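Local coordinates for protein hydrolase (Rhizobium meliloti, PDB 5HOE) that removes acetyl groups from carbohydrates as an octameric acetylesterase, probably by the serine-based ester hydrolysis of SGNH hydrolases, at residues P146-P158 with V191-D203. Residues are numbered along the deposited sequence; the frame is centred on the assembly and turned at random.
Sequences PKVLVVAPPPLAP and VEFFAAGDCISTD
Leu149 to Ala152 pair in parallel register with Glu192 to Ala195, and the backbone bonds run on past the second strand. The N-H groups of Glu192 and Phe194 donate to Val148 O and Val150 O. In return Val150 N reaches Glu192 O at 2.9 Å, and Ala152 N binds Phe194 O. The last direct backbone bond joins Ala196 N to Ala152 O (3.0 Å); beyond it water 1 links Pro153 O to Gly197 N.

Apolar contacts line both faces. The Phe193 ring lies along the neighbouring strand, carried there by a chi1 of 174° that turns CG away from the backbone N: CE1 meets Ala152 CB at 3.9 Å, the methyl lying at the ring edge, while CD1 approaches Val150 CG1. Tyr182 of helix 171-189 packs on Phe193 and Val150. Replacing Phe193 by an alanine would remove the ring and is likely to leave Ala152 CB and Tyr182 without their aromatic neighbour, opening a gap between strand and helix 171-189. On the other face, Val151 CG1 touches the edge of the Phe194 ring at CD2 (4.1 Å), and Leu149 CD1 abuts Phe194 CB.

Past the strands, Pro154 CG rests on Ile200 CD1 at 3.9 Å. Pro155 O receives Thr202 OG1 at 2.7 Å and also accepts a hydrogen bond from water 2, which in turn accepts from Thr202 N, giving Thr202 a double grip.

Linked through helices 162-167 and 171-189, the strands form a beta-alpha-beta crossover at one edge of the parallel sheet, with order 2-1-3-4-5, of the SGNH hydrolase fold; Thr202 lies near the probable Ser25-His209-Asp206 triad.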
ATOM      1  N   PRO A 146     -14.766   5.069  28.653  1.00 20.58           N
ATOM      2  CA  PRO A 146     -15.430   4.028  29.443  1.00 20.08           C
ATOM      3  C   PRO A 146     -14.431   3.229  30.259  1.00 18.76           C
ATOM      4  O   PRO A 146     -13.233   3.207  29.973  1.00 18.21           O
ATOM      5  CB  PRO A 146     -16.038   3.108  28.370  1.00 20.26           C
ATOM      6  CG  PRO A 146     -15.844   3.770  27.072  1.00 22.23           C
ATOM      7  CD  PRO A 146     -14.750   4.743  27.219  1.00 20.90           C
ATOM      8  N   LYS A 147     -14.957   2.525  31.261  1.00 17.34           N
ATOM      9  CA  LYS A 147     -14.216   1.437  31.883  1.00 17.77           C
ATOM     10  C   LYS A 147     -14.194   0.225  30.944  1.00 16.27           C
ATOM     11  O   LYS A 147     -14.940   0.151  29.952  1.00 17.71           O
ATOM     12  CB  LYS A 147     -14.852   1.066  33.226  1.00 18.28           C
ATOM     13  CG  LYS A 147     -14.746   2.174  34.277  1.00 23.64           C
ATOM     14  CD  LYS A 147     -15.454   1.805  35.563  1.00 28.71           C
ATOM     15  CE  LYS A 147     -15.067   2.757  36.704  1.00 33.58           C
ATOM     16  NZ  LYS A 147     -15.299   4.178  36.334  1.00 38.24           N
ATOM     17  N   VAL A 148     -13.332  -0.744  31.265  1.00 16.28           N
ATOM     18  CA  VAL A 148     -13.124  -1.925  30.431  1.00 15.99           C
ATOM     19  C   VAL A 148     -13.236  -3.171  31.302  1.00 16.18           C
ATOM     20  O   VAL A 148     -12.616  -3.251  32.372  1.00 16.71           O
ATOM     21  CB  VAL A 148     -11.754  -1.912  29.717  1.00 16.59           C
ATOM     22  CG1 VAL A 148     -11.576  -3.172  28.872  1.00 20.32           C
ATOM     23  CG2 VAL A 148     -11.633  -0.689  28.835  1.00 17.95           C
ATOM     24  N   LEU A 149     -14.003  -4.157  30.833  1.00 15.35           N
ATOM     25  CA  LEU A 149     -14.004  -5.488  31.430  1.00 14.91           C
ATOM     26  C   LEU A 149     -13.479  -6.461  30.381  1.00 14.59           C
ATOM     27  O   LEU A 149     -14.142  -6.705  29.369  1.00 15.24           O
ATOM     28  CB  LEU A 149     -15.397  -5.876  31.905  1.00 15.20           C
ATOM     29  CG  LEU A 149     -15.546  -7.305  32.433  1.00 16.75           C
ATOM     30  CD1 LEU A 149     -14.647  -7.582  33.651  1.00 17.63           C
ATOM     31  CD2 LEU A 149     -17.008  -7.589  32.753  1.00 16.66           C
ATOM     32  N   VAL A 150     -12.281  -7.000  30.624  1.00 15.43           N
ATOM     33  CA  VAL A 150     -11.693  -8.037  29.780  1.00 15.56           C
ATOM     34  C   VAL A 150     -12.265  -9.380  30.221  1.00 14.97           C
ATOM     35  O   VAL A 150     -12.211  -9.724  31.407  1.00 16.36           O
ATOM     36  CB  VAL A 150     -10.159  -8.033  29.917  1.00 16.49           C
ATOM     37  CG1 VAL A 150      -9.537  -9.210  29.173  1.00 16.04           C
ATOM     38  CG2 VAL A 150      -9.581  -6.707  29.410  1.00 16.15           C
ATOM     39  N   VAL A 151     -12.794 -10.156  29.283  1.00 15.64           N
ATOM     40  CA  VAL A 151     -13.343 -11.479  29.575  1.00 15.69           C
ATOM     41  C   VAL A 151     -12.530 -12.510  28.826  1.00 14.27           C
ATOM     42  O   VAL A 151     -12.496 -12.506  27.587  1.00 16.80           O
ATOM     43  CB  VAL A 151     -14.829 -11.583  29.189  1.00 17.11           C
ATOM     44  CG1 VAL A 151     -15.407 -12.964  29.517  1.00 18.37           C
ATOM     45  CG2 VAL A 151     -15.617 -10.496  29.908  1.00 15.86           C
ATOM     46  N   ALA A 152     -11.895 -13.409  29.566  1.00 14.66           N
ATOM     47  CA  ALA A 152     -11.253 -14.532  28.913  1.00 15.83           C
ATOM     48  C   ALA A 152     -12.324 -15.549  28.537  1.00 15.93           C
ATOM     49  O   ALA A 152     -13.145 -15.927  29.391  1.00 16.69           O
ATOM     50  CB  ALA A 152     -10.212 -15.190  29.824  1.00 16.01           C
ATOM     51  N   PRO A 153     -12.382 -15.986  27.283  1.00 15.68           N
ATOM     52  CA  PRO A 153     -13.387 -16.974  26.888  1.00 17.38           C
ATOM     53  C   PRO A 153     -13.087 -18.323  27.519  1.00 17.97           C
ATOM     54  O   PRO A 153     -11.949 -18.586  27.940  1.00 17.99           O
ATOM     55  CB  PRO A 153     -13.234 -17.024  25.359  1.00 17.07           C
ATOM     56  CG  PRO A 153     -11.783 -16.681  25.144  1.00 17.18           C
ATOM     57  CD  PRO A 153     -11.465 -15.646  26.181  1.00 16.22           C
ATOM     58  N   PRO A 154     -14.080 -19.208  27.617  1.00 19.76           N
ATOM     59  CA  PRO A 154     -13.802 -20.545  28.144  1.00 19.88           C
ATOM     60  C   PRO A 154     -12.932 -21.315  27.179  1.00 19.20           C
ATOM     61  O   PRO A 154     -12.974 -21.083  25.954  1.00 20.10           O
ATOM     62  CB  PRO A 154     -15.203 -21.174  28.268  1.00 21.59           C
ATOM     63  CG  PRO A 154     -16.010 -20.509  27.222  1.00 22.89           C
ATOM     64  CD  PRO A 154     -15.459 -19.081  27.110  1.00 21.54           C
ATOM     65  N   PRO A 155     -12.113 -22.246  27.668  1.00 19.45           N
ATOM     66  CA  PRO A 155     -11.271 -23.036  26.768  1.00 18.34           C
ATOM     67  C   PRO A 155     -12.091 -23.837  25.766  1.00 17.38           C
ATOM     68  O   PRO A 155     -13.228 -24.231  26.033  1.00 19.08           O
ATOM     69  CB  PRO A 155     -10.519 -23.986  27.720  1.00 20.83           C
ATOM     70  CG  PRO A 155     -10.564 -23.353  29.046  1.00 23.20           C
ATOM     71  CD  PRO A 155     -11.857 -22.567  29.086  1.00 22.61           C
ATOM     72  N   LEU A 156     -11.470 -24.115  24.621  1.00 15.76           N
ATOM     73  CA  LEU A 156     -12.062 -24.983  23.613  1.00 15.21           C
ATOM     74  C   LEU A 156     -12.233 -26.409  24.152  1.00 16.46           C
ATOM     75  O   LEU A 156     -11.620 -26.809  25.151  1.00 18.07           O
ATOM     76  CB  LEU A 156     -11.168 -25.016  22.378  1.00 15.66           C
ATOM     77  CG  LEU A 156     -11.052 -23.706  21.605  1.00 15.75           C
ATOM     78  CD1 LEU A 156      -9.929 -23.771  20.602  1.00 16.85           C
ATOM     79  CD2 LEU A 156     -12.354 -23.401  20.876  1.00 15.96           C
ATOM     80  N   ALA A 157     -13.082 -27.176  23.472  1.00 16.31           N
ATOM     81  CA  ALA A 157     -13.329 -28.576  23.783  1.00 15.05           C
ATOM     82  C   ALA A 157     -13.033 -29.450  22.567  1.00 17.59           C
ATOM     83  O   ALA A 157     -12.813 -28.935  21.470  1.00 18.37           O
ATOM     84  CB  ALA A 157     -14.780 -28.752  24.226  1.00 15.10           C
ATOM     85  N   PRO A 158     -13.004 -30.775  22.714  1.00 18.95           N
ATOM     86  CA  PRO A 158     -12.836 -31.639  21.539  1.00 17.35           C
ATOM     87  C   PRO A 158     -13.944 -31.381  20.531  1.00 19.51           C
ATOM     88  O   PRO A 158     -15.087 -31.084  20.900  1.00 20.79           O
ATOM     89  CB  PRO A 158     -12.939 -33.045  22.135  1.00 17.05           C
ATOM     90  CG  PRO A 158     -12.398 -32.865  23.537  1.00 18.81           C
ATOM     91  CD  PRO A 158     -12.973 -31.553  23.968  1.00 17.65           C
ATOM     92  N   VAL A 191      -7.455  -2.311  34.392  1.00 16.11           N
ATOM     93  CA  VAL A 191      -8.862  -2.483  34.041  1.00 16.55           C
ATOM     94  C   VAL A 191      -9.428  -3.724  34.725  1.00 16.13           C
ATOM     95  O   VAL A 191      -8.737  -4.400  35.504  1.00 18.54           O
ATOM     96  CB  VAL A 191      -9.065  -2.527  32.508  1.00 17.34           C
ATOM     97  CG1 VAL A 191      -8.598  -1.219  31.852  1.00 17.13           C
ATOM     98  CG2 VAL A 191      -8.364  -3.733  31.886  1.00 16.90           C
ATOM     99  N   GLU A 192     -10.682  -4.042  34.441  1.00 16.99           N
ATOM    100  CA  GLU A 192     -11.342  -5.140  35.141  1.00 17.59           C
ATOM    101  C   GLU A 192     -11.190  -6.438  34.359  1.00 16.83           C
ATOM    102  O   GLU A 192     -10.948  -6.426  33.157  1.00 16.34           O
ATOM    103  CB  GLU A 192     -12.825  -4.831  35.341  1.00 18.34           C
ATOM    104  CG  GLU A 192     -13.112  -3.485  36.029  1.00 22.44           C
ATOM    105  CD  GLU A 192     -12.628  -3.422  37.462  1.00 26.96           C
ATOM    106  OE1 GLU A 192     -12.686  -4.448  38.175  1.00 27.61           O
ATOM    107  OE2 GLU A 192     -12.194  -2.332  37.890  1.00 30.55           O
ATOM    108  N   PHE A 193     -11.333  -7.567  35.065  1.00 16.86           N
ATOM    109  CA  PHE A 193     -11.123  -8.886  34.478  1.00 16.02           C
ATOM    110  C   PHE A 193     -12.135  -9.907  34.991  1.00 16.73           C
ATOM    111  O   PHE A 193     -12.475  -9.921  36.183  1.00 18.96           O
ATOM    112  CB  PHE A 193      -9.726  -9.439  34.784  1.00 17.85           C
ATOM    113  CG  PHE A 193      -9.534 -10.854  34.315  1.00 17.55           C
ATOM    114  CD1 PHE A 193      -9.475 -11.146  32.960  1.00 18.46           C
ATOM    115  CD2 PHE A 193      -9.424 -11.897  35.221  1.00 17.93           C
ATOM    116  CE1 PHE A 193      -9.320 -12.441  32.511  1.00 18.51           C
ATOM    117  CE2 PHE A 193      -9.266 -13.202  34.775  1.00 17.74           C
ATOM    118  CZ  PHE A 193      -9.193 -13.471  33.412  1.00 17.88           C
ATOM    119  N   PHE A 194     -12.582 -10.788  34.085  1.00 16.44           N
ATOM    120  CA  PHE A 194     -13.473 -11.901  34.426  1.00 16.86           C
ATOM    121  C   PHE A 194     -13.108 -13.122  33.598  1.00 16.72           C
ATOM    122  O   PHE A 194     -13.040 -13.039  32.371  1.00 17.02           O
ATOM    123  CB  PHE A 194     -14.948 -11.547  34.198  1.00 18.99           C
ATOM    124  CG  PHE A 194     -15.876 -12.693  34.465  1.00 20.05           C
ATOM    125  CD1 PHE A 194     -16.018 -13.193  35.751  1.00 23.16           C
ATOM    126  CD2 PHE A 194     -16.577 -13.313  33.436  1.00 20.01           C
ATOM    127  CE1 PHE A 194     -16.859 -14.264  36.003  1.00 25.65           C
ATOM    128  CE2 PHE A 194     -17.406 -14.376  33.695  1.00 21.16           C
ATOM    129  CZ  PHE A 194     -17.544 -14.852  34.972  1.00 23.93           C
ATOM    130  N   ALA A 195     -12.846 -14.247  34.265  1.00 17.79           N
ATOM    131  CA  ALA A 195     -12.544 -15.500  33.577  1.00 17.53           C
ATOM    132  C   ALA A 195     -13.839 -16.281  33.350  1.00 17.79           C
ATOM    133  O   ALA A 195     -14.418 -16.838  34.285  1.00 17.88           O
ATOM    134  CB  ALA A 195     -11.552 -16.334  34.378  1.00 18.73           C
ATOM    135  N   ALA A 196     -14.310 -16.323  32.105  1.00 18.82           N
ATOM    136  CA  ALA A 196     -15.540 -17.068  31.848  1.00 19.38           C
ATOM    137  C   ALA A 196     -15.402 -18.527  32.276  1.00 19.61           C
ATOM    138  O   ALA A 196     -16.374 -19.127  32.754  1.00 19.42           O
ATOM    139  CB  ALA A 196     -15.929 -16.956  30.373  1.00 19.31           C
ATOM    140  N   GLY A 197     -14.211 -19.110  32.130  1.00 20.19           N
ATOM    141  CA  GLY A 197     -13.989 -20.505  32.478  1.00 20.52           C
ATOM    142  C   GLY A 197     -14.078 -20.817  33.961  1.00 22.66           C
ATOM    143  O   GLY A 197     -14.101 -22.000  34.317  1.00 26.53           O
ATOM    144  N   ASP A 198     -14.086 -19.798  34.830  1.00 23.05           N
ATOM    145  CA  ASP A 198     -14.333 -20.010  36.248  1.00 26.15           C
ATOM    146  C   ASP A 198     -15.800 -20.270  36.533  1.00 26.27           C
ATOM    147  O   ASP A 198     -16.135 -20.756  37.619  1.00 29.11           O
ATOM    148  CB  ASP A 198     -13.863 -18.796  37.051  1.00 31.36           C
ATOM    149  CG  ASP A 198     -12.341 -18.672  37.101  1.00 35.70           C
ATOM    150  OD1 ASP A 198     -11.623 -19.610  36.679  1.00 36.84           O
ATOM    151  OD2 ASP A 198     -11.862 -17.629  37.584  1.00 38.24           O
ATOM    152  N   CYS A 199     -16.659 -20.016  35.558  0.54 25.34           N
ATOM    153  CA  CYS A 199     -18.096 -20.073  35.720  0.54 25.46           C
ATOM    154  C   CYS A 199     -18.775 -21.022  34.745  0.54 24.56           C
ATOM    155  O   CYS A 199     -19.765 -21.659  35.107  0.54 25.91           O
ATOM    156  CB  CYS A 199     -18.666 -18.661  35.530  0.54 27.57           C
ATOM    157  SG  CYS A 199     -20.426 -18.595  35.449  0.54 31.11           S
ATOM    158  N   ILE A 200     -18.252 -21.154  33.528  1.00 22.93           N
ATOM    159  CA  ILE A 200     -18.856 -21.976  32.487  1.00 20.98           C
ATOM    160  C   ILE A 200     -17.770 -22.781  31.782  1.00 20.80           C
ATOM    161  O   ILE A 200     -16.575 -22.544  31.952  1.00 21.09           O
ATOM    162  CB  ILE A 200     -19.661 -21.124  31.468  1.00 20.36           C
ATOM    163  CG1 ILE A 200     -18.726 -20.166  30.705  1.00 20.50           C
ATOM    164  CG2 ILE A 200     -20.821 -20.381  32.179  1.00 21.09           C
ATOM    165  CD1 ILE A 200     -19.218 -19.805  29.325  1.00 21.22           C
ATOM    166  N   SER A 201     -18.217 -23.737  30.964  1.00 19.91           N
ATOM    167  CA  SER A 201     -17.353 -24.470  30.053  1.00 20.02           C
ATOM    168  C   SER A 201     -17.945 -24.395  28.652  1.00 19.66           C
ATOM    169  O   SER A 201     -19.125 -24.082  28.471  1.00 19.74           O
ATOM    170  CB  SER A 201     -17.173 -25.933  30.491  1.00 23.09           C
ATOM    171  OG  SER A 201     -18.367 -26.674  30.377  1.00 27.55           O
ATOM    172  N   THR A 202     -17.111 -24.680  27.652  1.00 18.41           N
ATOM    173  CA  THR A 202     -17.609 -24.788  26.286  1.00 18.29           C
ATOM    174  C   THR A 202     -18.376 -26.103  26.158  1.00 18.58           C
ATOM    175  O   THR A 202     -17.761 -27.171  26.115  1.00 20.79           O
ATOM    176  CB  THR A 202     -16.435 -24.752  25.312  1.00 19.62           C
ATOM    177  OG1 THR A 202     -15.721 -23.522  25.477  1.00 20.39           O
ATOM    178  CG2 THR A 202     -16.913 -24.861  23.866  1.00 19.51           C
ATOM    179  N   ASP A 203     -19.711 -26.040  26.094  1.00 18.17           N
ATOM    180  CA  ASP A 203     -20.549 -27.225  26.178  1.00 18.69           C
ATOM    181  C   ASP A 203     -21.306 -27.555  24.901  1.00 17.95           C
ATOM    182  O   ASP A 203     -22.074 -28.535  24.892  1.00 20.08           O
ATOM    183  CB  ASP A 203     -21.519 -27.113  27.377  1.00 17.92           C
ATOM    184  CG  ASP A 203     -22.519 -25.983  27.254  1.00 19.48           C
ATOM    185  OD1 ASP A 203     -22.347 -25.080  26.423  1.00 19.60           O
ATOM    186  OD2 ASP A 203     -23.495 -26.005  28.044  1.00 20.90           O
TER
HETATM  187  O   HOH W   1     -11.758 -18.278  31.003  1.00 23.91           O
HETATM  188  O   HOH W   2     -14.398 -24.878  28.436  1.00 21.88           O